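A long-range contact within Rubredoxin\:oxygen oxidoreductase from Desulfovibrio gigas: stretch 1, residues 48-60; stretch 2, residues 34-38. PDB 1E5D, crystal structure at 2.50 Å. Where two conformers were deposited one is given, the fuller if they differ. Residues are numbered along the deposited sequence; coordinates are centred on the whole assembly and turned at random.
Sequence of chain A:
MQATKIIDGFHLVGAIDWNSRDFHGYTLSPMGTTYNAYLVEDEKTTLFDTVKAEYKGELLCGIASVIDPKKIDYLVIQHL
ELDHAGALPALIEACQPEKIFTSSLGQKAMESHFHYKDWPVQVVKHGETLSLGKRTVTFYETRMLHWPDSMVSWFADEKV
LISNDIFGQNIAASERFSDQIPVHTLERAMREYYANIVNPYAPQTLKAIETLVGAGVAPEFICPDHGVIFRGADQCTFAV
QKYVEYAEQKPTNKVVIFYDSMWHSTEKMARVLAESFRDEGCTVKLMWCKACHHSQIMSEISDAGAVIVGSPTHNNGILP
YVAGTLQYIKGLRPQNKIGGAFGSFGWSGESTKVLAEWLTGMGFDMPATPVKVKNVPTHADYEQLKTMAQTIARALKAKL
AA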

ATOM      1  N   PHE A  48     -34.829   6.014 -13.123  1.00 14.28           N
ATOM      2  CA  PHE A  48     -33.593   5.448 -13.645  0.77 13.74           C
ATOM      3  C   PHE A  48     -32.536   5.487 -12.539  0.77 12.84           C
ATOM      4  O   PHE A  48     -32.487   6.518 -11.867  0.77  7.68           O
ATOM      5  CB  PHE A  48     -33.070   6.198 -14.863  0.77 14.70           C
ATOM      6  CG  PHE A  48     -34.004   6.193 -16.059  1.00 15.24           C
ATOM      7  CD1 PHE A  48     -35.142   6.985 -16.066  1.00 14.99           C
ATOM      8  CD2 PHE A  48     -33.728   5.395 -17.156  1.00 13.63           C
ATOM      9  CE1 PHE A  48     -35.989   6.967 -17.161  1.00 17.86           C
ATOM     10  CE2 PHE A  48     -34.575   5.379 -18.252  1.00 17.13           C
ATOM     11  CZ  PHE A  48     -35.716   6.167 -18.256  1.00 13.57           C
ATOM     12  N   ASP A  49     -31.774   4.415 -12.404  0.77 13.83           N
ATOM     13  CA  ASP A  49     -30.753   4.258 -11.376  0.77  9.41           C
ATOM     14  C   ASP A  49     -31.418   4.178  -9.996  0.77 14.81           C
ATOM     15  O   ASP A  49     -32.644   4.201  -9.895  0.77 20.42           O
ATOM     16  CB  ASP A  49     -29.751   5.406 -11.382  0.77 15.54           C
ATOM     17  CG  ASP A  49     -29.240   5.796 -12.754  0.77 23.36           C
ATOM     18  OD1 ASP A  49     -29.258   4.911 -13.639  0.77 23.81           O
ATOM     19  OD2 ASP A  49     -28.811   6.960 -12.953  0.77 10.58           O
ATOM     20  N   THR A  50     -30.604   4.118  -8.966  1.00 16.74           N
ATOM     21  CA  THR A  50     -31.012   4.039  -7.533  1.00 13.41           C
ATOM     22  C   THR A  50     -29.947   4.759  -6.743  1.00 18.58           C
ATOM     23  O   THR A  50     -29.220   5.554  -7.382  1.00 26.56           O
ATOM     24  CB  THR A  50     -31.294   2.563  -7.259  1.00 16.85           C
ATOM     25  OG1 THR A  50     -32.711   2.480  -6.979  1.00 39.64           O
ATOM     26  CG2 THR A  50     -30.616   1.908  -6.080  1.00  4.96           C
ATOM     27  N   VAL A  51     -29.707   4.665  -5.451  1.00 22.36           N
ATOM     28  CA  VAL A  51     -28.508   5.221  -4.826  1.00 15.65           C
ATOM     29  C   VAL A  51     -27.862   4.210  -3.888  1.00 13.70           C
ATOM     30  O   VAL A  51     -28.338   3.086  -3.717  1.00 12.06           O
ATOM     31  CB  VAL A  51     -28.838   6.507  -4.051  1.00 17.85           C
ATOM     32  CG1 VAL A  51     -29.318   7.578  -5.017  1.00 21.01           C
ATOM     33  CG2 VAL A  51     -29.889   6.230  -2.992  1.00 16.42           C
ATOM     34  N   LYS A  52     -26.757   4.602  -3.265  1.00  9.60           N
ATOM     35  CA  LYS A  52     -26.150   3.796  -2.201  1.00 13.51           C
ATOM     36  C   LYS A  52     -27.240   3.482  -1.181  1.00 14.96           C
ATOM     37  O   LYS A  52     -28.062   4.373  -0.941  1.00 17.54           O
ATOM     38  CB  LYS A  52     -25.009   4.554  -1.555  1.00 13.03           C
ATOM     39  CG  LYS A  52     -23.612   3.978  -1.634  1.00  9.76           C
ATOM     40  CD  LYS A  52     -22.806   4.525  -0.464  1.00 21.65           C
ATOM     41  CE  LYS A  52     -21.392   3.984  -0.409  1.00 35.09           C
ATOM     42  NZ  LYS A  52     -20.624   4.555   0.739  1.00 51.43           N
ATOM     43  N   ALA A  53     -27.282   2.289  -0.619  1.00 15.68           N
ATOM     44  CA  ALA A  53     -28.369   1.897   0.273  1.00 20.07           C
ATOM     45  C   ALA A  53     -28.644   2.920   1.371  1.00 22.46           C
ATOM     46  O   ALA A  53     -29.799   3.163   1.714  1.00 24.93           O
ATOM     47  CB  ALA A  53     -28.081   0.545   0.915  1.00  7.79           C
ATOM     48  N   GLU A  54     -27.586   3.518   1.903  1.00 23.75           N
ATOM     49  CA  GLU A  54     -27.684   4.400   3.058  1.00 27.67           C
ATOM     50  C   GLU A  54     -28.388   5.709   2.707  1.00 26.23           C
ATOM     51  O   GLU A  54     -28.673   6.500   3.608  1.00 38.21           O
ATOM     52  CB  GLU A  54     -26.321   4.718   3.678  1.00 24.23           C
ATOM     53  CG  GLU A  54     -25.115   4.359   2.833  1.00 40.51           C
ATOM     54  CD  GLU A  54     -24.812   2.871   2.823  1.00 49.14           C
ATOM     55  OE1 GLU A  54     -24.202   2.366   3.785  1.00 75.31           O
ATOM     56  OE2 GLU A  54     -25.192   2.196   1.842  1.00 49.68           O
ATOM     57  N   TYR A  55     -28.656   5.917   1.425  1.00 23.83           N
ATOM     58  CA  TYR A  55     -29.311   7.154   1.017  1.00 25.07           C
ATOM     59  C   TYR A  55     -30.706   6.913   0.454  1.00 21.30           C
ATOM     60  O   TYR A  55     -31.267   7.834  -0.138  1.00 25.76           O
ATOM     61  CB  TYR A  55     -28.457   7.893  -0.016  1.00 23.74           C
ATOM     62  CG  TYR A  55     -27.211   8.509   0.575  1.00 22.88           C
ATOM     63  CD1 TYR A  55     -27.284   9.430   1.613  1.00 22.84           C
ATOM     64  CD2 TYR A  55     -25.956   8.164   0.087  1.00 24.61           C
ATOM     65  CE1 TYR A  55     -26.133   9.986   2.144  1.00 23.40           C
ATOM     66  CE2 TYR A  55     -24.801   8.718   0.614  1.00 25.19           C
ATOM     67  CZ  TYR A  55     -24.900   9.627   1.643  1.00 23.48           C
ATOM     68  OH  TYR A  55     -23.759  10.181   2.169  1.00 34.05           O
ATOM     69  N   LYS A  56     -31.252   5.718   0.633  1.00 18.89           N
ATOM     70  CA  LYS A  56     -32.607   5.422   0.168  1.00 23.38           C
ATOM     71  C   LYS A  56     -33.580   6.486   0.655  1.00 23.75           C
ATOM     72  O   LYS A  56     -34.437   6.976  -0.079  1.00 24.56           O
ATOM     73  CB  LYS A  56     -33.034   4.034   0.634  1.00 27.19           C
ATOM     74  CG  LYS A  56     -33.059   3.902   2.149  1.00 42.86           C
ATOM     75  CD  LYS A  56     -33.803   2.655   2.590  1.00 60.83           C
ATOM     76  CE  LYS A  56     -32.856   1.472   2.739  1.00 68.30           C
ATOM     77  NZ  LYS A  56     -32.846   0.625   1.515  1.00 82.68           N
ATOM     78  N   GLY A  57     -33.447   6.905   1.909  1.00 24.06           N
ATOM     79  CA  GLY A  57     -34.307   7.954   2.432  1.00 24.08           C
ATOM     80  C   GLY A  57     -34.220   9.251   1.660  1.00 29.29           C
ATOM     81  O   GLY A  57     -35.241   9.812   1.256  1.00 28.96           O
ATOM     82  N   GLU A  58     -33.006   9.769   1.439  1.00 26.43           N
ATOM     83  CA  GLU A  58     -32.924  11.020   0.689  1.00 25.87           C
ATOM     84  C   GLU A  58     -33.508  10.835  -0.706  1.00 23.09           C
ATOM     85  O   GLU A  58     -34.086  11.758  -1.269  1.00 23.30           O
ATOM     86  CB  GLU A  58     -31.489  11.513   0.561  1.00 33.56           C
ATOM     87  CG  GLU A  58     -30.765  11.750   1.870  1.00 45.08           C
ATOM     88  CD  GLU A  58     -29.755  12.878   1.752  1.00 52.49           C
ATOM     89  OE1 GLU A  58     -29.508  13.328   0.612  1.00 54.24           O
ATOM     90  OE2 GLU A  58     -29.224  13.294   2.805  1.00 79.51           O
ATOM     91  N   LEU A  59     -33.340   9.637  -1.259  1.00 18.59           N
ATOM     92  CA  LEU A  59     -33.867   9.390  -2.599  1.00 22.97           C
ATOM     93  C   LEU A  59     -35.387   9.448  -2.576  1.00 25.14           C
ATOM     94  O   LEU A  59     -36.007  10.134  -3.386  1.00 22.32           O
ATOM     95  CB  LEU A  59     -33.369   8.053  -3.146  1.00 13.41           C
ATOM     96  CG  LEU A  59     -33.976   7.556  -4.454  1.00  9.85           C
ATOM     97  CD1 LEU A  59     -33.691   8.520  -5.600  1.00 14.79           C
ATOM     98  CD2 LEU A  59     -33.453   6.170  -4.799  1.00 13.52           C
ATOM     99  N   LEU A  60     -35.996   8.724  -1.635  1.00 22.74           N
ATOM    100  CA  LEU A  60     -37.458   8.661  -1.617  1.00 23.22           C
ATOM    101  C   LEU A  60     -38.055  10.034  -1.331  1.00 23.22           C
ATOM    102  O   LEU A  60     -39.086  10.402  -1.891  1.00 25.33           O
ATOM    103  CB  LEU A  60     -37.941   7.640  -0.593  1.00 23.13           C
ATOM    104  CG  LEU A  60     -37.790   6.166  -0.979  1.00 23.23           C
ATOM    105  CD1 LEU A  60     -37.908   5.289   0.258  1.00 17.12           C
ATOM    106  CD2 LEU A  60     -38.814   5.790  -2.035  1.00 21.41           C
TER
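Stretch 2, residues 34-38: TYNAY

Two segments can share a single antiparallel bridge and stay in contact beyond it largely through side-chain packing, as residues 34-38 illustrate. The whole stretch is extended strand, and it meets the other chain segment at Phe-48, where two backbone hydrogen bonds close the narrow ring of an antiparallel pair: Phe-48 N donates to Tyr-38 O at 2.7 Å, and Tyr-38 N donates to Phe-48 O at 2.9 Å, both nearly linear. The two side chains consequently leave the sheet on the same face, their CB atoms 4.5 Å apart.

Beyond this bridge residues 49-51 leave the strand conformation but still run opposite to the strand, Asp-49 beside Ala-37 and Val-51 beside Tyr-35, and no further hydrogen bonds join the two stretches. Asp-49 OD2 lies 3.2 Å from Asn-36 O, a proximity of two acceptors rather than a bond, and reaches the ring edge of Tyr-38.

Packing takes over from here. Tyr-35 receives Val-51, whose CG1 is 3.7 Å from Tyr-35 CB, while Lys-52 lays its CG over one face of the tyrosine ring. The rings of Tyr-55 and Tyr-35 meet rim to rim, CD2 to CD2 at 3.8 Å, with planes inclined by 32°. From the helix that follows, Leu-59 CD1 reaches Ala-37 CB at 3.9 Å.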

ATOM      1  N   THR A  34     -21.621  12.319  -5.642  1.00  8.39           N
ATOM      2  CA  THR A  34     -23.068  12.311  -5.518  1.00 13.82           C
ATOM      3  C   THR A  34     -23.589  10.957  -5.994  1.00 14.18           C
ATOM      4  O   THR A  34     -22.908  10.162  -6.636  1.00 22.39           O
ATOM      5  CB  THR A  34     -23.784  13.417  -6.316  1.00 10.94           C
ATOM      6  OG1 THR A  34     -23.811  13.083  -7.716  1.00 14.18           O
ATOM      7  CG2 THR A  34     -23.050  14.740  -6.188  1.00  3.73           C
ATOM      8  N   TYR A  35     -24.851  10.729  -5.662  1.00 16.65           N
ATOM      9  CA  TYR A  35     -25.530   9.545  -6.187  1.00 17.37           C
ATOM     10  C   TYR A  35     -26.774  10.051  -6.904  1.00 20.15           C
ATOM     11  O   TYR A  35     -27.689  10.555  -6.249  1.00 24.80           O
ATOM     12  CB  TYR A  35     -25.797   8.572  -5.039  1.00 14.91           C
ATOM     13  CG  TYR A  35     -24.480   8.136  -4.418  1.00 15.12           C
ATOM     14  CD1 TYR A  35     -23.684   7.224  -5.102  1.00 16.19           C
ATOM     15  CD2 TYR A  35     -24.040   8.634  -3.202  1.00 10.27           C
ATOM     16  CE1 TYR A  35     -22.479   6.805  -4.583  1.00 16.32           C
ATOM     17  CE2 TYR A  35     -22.834   8.215  -2.671  1.00 11.64           C
ATOM     18  CZ  TYR A  35     -22.065   7.306  -3.363  1.00 20.99           C
ATOM     19  OH  TYR A  35     -20.861   6.873  -2.857  1.00 26.76           O
ATOM     20  N   ASN A  36     -26.740   9.937  -8.220  1.00 15.68           N
ATOM     21  CA  ASN A  36     -27.729  10.501  -9.117  1.00 13.39           C
ATOM     22  C   ASN A  36     -28.685   9.439  -9.639  1.00 15.82           C
ATOM     23  O   ASN A  36     -28.289   8.418 -10.179  1.00 16.94           O
ATOM     24  CB  ASN A  36     -27.052  11.196 -10.304  1.00 13.52           C
ATOM     25  CG  ASN A  36     -26.140  12.327  -9.866  1.00 16.83           C
ATOM     26  OD1 ASN A  36     -26.279  12.859  -8.769  1.00 21.62           O
ATOM     27  ND2 ASN A  36     -25.201  12.702 -10.730  1.00 15.54           N
ATOM     28  N   ALA A  37     -29.965   9.720  -9.462  1.00 16.70           N
ATOM     29  CA  ALA A  37     -31.048   8.943 -10.043  1.00 16.24           C
ATOM     30  C   ALA A  37     -31.940   9.935 -10.786  1.00 19.25           C
ATOM     31  O   ALA A  37     -31.941  11.129 -10.466  1.00 12.22           O
ATOM     32  CB  ALA A  37     -31.809   8.156  -9.002  1.00  7.47           C
ATOM     33  N   TYR A  38     -32.662   9.439 -11.786  1.00 20.06           N
ATOM     34  CA  TYR A  38     -33.492  10.351 -12.573  1.00 15.16           C
ATOM     35  C   TYR A  38     -34.922   9.836 -12.657  1.00 19.54           C
ATOM     36  O   TYR A  38     -35.192   8.725 -13.110  1.00 17.48           O
ATOM     37  CB  TYR A  38     -32.871  10.565 -13.960  1.00 11.95           C
ATOM     38  CG  TYR A  38     -31.476  11.150 -13.812  1.00 18.53           C
ATOM     39  CD1 TYR A  38     -30.390  10.295 -13.672  1.00 16.87           C
ATOM     40  CD2 TYR A  38     -31.246  12.516 -13.795  1.00 18.22           C
ATOM     41  CE1 TYR A  38     -29.112  10.797 -13.528  1.00 15.04           C
ATOM     42  CE2 TYR A  38     -29.963  13.026 -13.653  1.00 15.14           C
ATOM     43  CZ  TYR A  38     -28.904  12.158 -13.519  1.00 13.42           C
ATOM     44  OH  TYR A  38     -27.618  12.621 -13.378  1.00 17.60           O
TER